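Local coordinates for tail fiber protein (Acinetobacter phage AM24, PDB 5W5P) that probably recognises and degrades the capsular polysaccharide of its Acinetobacter baumannii host, as a trimeric tailspike with a beta-helical body, at the interface of chains A and B. Numbering follows the deposited sequence. Chains: chain A/B, Tail fiber protein.

The interface of chains A and B. Residues chain A 428, 445-447; chain B 426, 443, 445-446.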
# COMPACT_ATOMS: atom_id res chain seq x y z
N PHE A 428 -2.96 -0.21 -18.09
CA PHE A 428 -2.43 1.05 -18.57
C PHE A 428 -1.21 1.43 -17.74
O PHE A 428 -1.01 0.93 -16.62
CB PHE A 428 -3.48 2.17 -18.52
CG PHE A 428 -4.06 2.41 -17.15
CD1 PHE A 428 -3.42 3.26 -16.26
CD2 PHE A 428 -5.23 1.78 -16.76
CE1 PHE A 428 -3.95 3.49 -14.99
CE2 PHE A 428 -5.76 2.00 -15.50
CZ PHE A 428 -5.12 2.85 -14.61
N LEU A 445 -6.13 1.28 -23.55
CA LEU A 445 -7.04 2.31 -23.08
C LEU A 445 -7.05 3.49 -24.04
O LEU A 445 -6.01 3.85 -24.62
CB LEU A 445 -6.64 2.78 -21.67
CG LEU A 445 -7.72 3.41 -20.80
CD1 LEU A 445 -8.88 2.44 -20.58
CD2 LEU A 445 -7.15 3.86 -19.46
N HIS A 446 -8.23 4.10 -24.22
CA HIS A 446 -8.37 5.16 -25.22
C HIS A 446 -7.51 6.37 -24.90
O HIS A 446 -7.12 7.11 -25.81
CB HIS A 446 -9.84 5.58 -25.36
CG HIS A 446 -10.35 6.39 -24.21
ND1 HIS A 446 -10.13 7.75 -24.10
CD2 HIS A 446 -11.10 6.04 -23.14
CE1 HIS A 446 -10.71 8.20 -23.00
NE2 HIS A 446 -11.30 7.18 -22.40
N THR A 447 -7.19 6.57 -23.62
CA THR A 447 -6.34 7.70 -23.23
C THR A 447 -4.95 7.59 -23.84
O THR A 447 -4.37 8.60 -24.25
CB THR A 447 -6.25 7.76 -21.70
OG1 THR A 447 -5.81 6.49 -21.21
CG2 THR A 447 -7.60 8.09 -21.10
N THR B 426 -3.14 9.15 -18.71
CA THR B 426 -4.24 8.48 -18.02
C THR B 426 -4.37 9.02 -16.61
O THR B 426 -3.40 9.01 -15.84
CB THR B 426 -4.03 6.96 -17.97
OG1 THR B 426 -3.79 6.45 -19.29
CG2 THR B 426 -5.25 6.27 -17.37
N PRO B 443 -6.05 13.81 -21.18
CA PRO B 443 -7.30 13.16 -21.59
C PRO B 443 -8.22 12.93 -20.40
O PRO B 443 -7.78 12.74 -19.26
CB PRO B 443 -6.82 11.83 -22.19
CG PRO B 443 -5.40 12.07 -22.58
CD PRO B 443 -4.86 13.03 -21.56
N LEU B 445 -11.10 10.39 -19.04
CA LEU B 445 -11.64 9.05 -19.24
C LEU B 445 -13.11 9.11 -19.62
O LEU B 445 -13.86 9.96 -19.12
CB LEU B 445 -11.45 8.21 -17.97
CG LEU B 445 -11.41 6.68 -18.14
CD1 LEU B 445 -10.28 6.26 -19.06
CD2 LEU B 445 -11.28 5.99 -16.78
N HIS B 446 -13.53 8.21 -20.51
CA HIS B 446 -14.90 8.26 -21.04
C HIS B 446 -15.94 8.05 -19.95
O HIS B 446 -17.07 8.52 -20.08
CB HIS B 446 -15.08 7.23 -22.16
CG HIS B 446 -15.17 5.82 -21.69
ND1 HIS B 446 -16.33 5.26 -21.19
CD2 HIS B 446 -14.24 4.83 -21.65
CE1 HIS B 446 -16.11 4.01 -20.86
NE2 HIS B 446 -14.85 3.72 -21.13
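A:Thr447 and B:Thr426 meet hydroxyl to hydroxyl, OG1 to OG1 at 2.8 Å, where the end of the beta-helical body passes into the C-terminal domain of the tailspike trimer. Either hydroxyl could donate the hydrogen bond, and the atoms do not show which does; the two side chains cross at about a right angle. In A:Thr447 the hydroxyl lies between the backbone N and the carbonyl carbon (chi1 54°), which turns OG1 to B:Thr426 and places the methyl CG2, anti to the carbonyl carbon, against apolar groups of chain B.

The second polar link joins the histidines unequally. The backbone N of B:His446, at the start of the 3-10 helix 446-449, donates to the imidazole NE2 of A:His446 at 3.1 Å. The bond is bent, 138° at the hydrogen, and the donor sits 21° out of the ring plane. An imidazole nitrogen accepting here probably satisfies an amide at a helix beginning, and would imply that NE2 carries no proton. The B:His446 ring instead presents its edge, in plane, to CD2 of A:His446.

Apolar contacts fill the space around both links. B:Thr426 lays its methyl CG2 over one face of the A:Phe428 ring, 4.0 Å from the centroid and offset toward the rim, a CH-pi contact that a flat aromatic surface is well suited to receive. The same methyl touches A:Leu445 CD2, so threonine serves one neighbour with a hydroxyl and others with carbon. Compact and rigid, B:Pro443 offers CB to A:Thr447 CG2 without needing a polar partner for its side chain. The branched B:Leu445 lies between the two polar links: its CD1 touches A:Thr447 CG2, meets A:Leu445 CD2 at 4.0 Å, and lies 3.6 Å from A:His446 NE2.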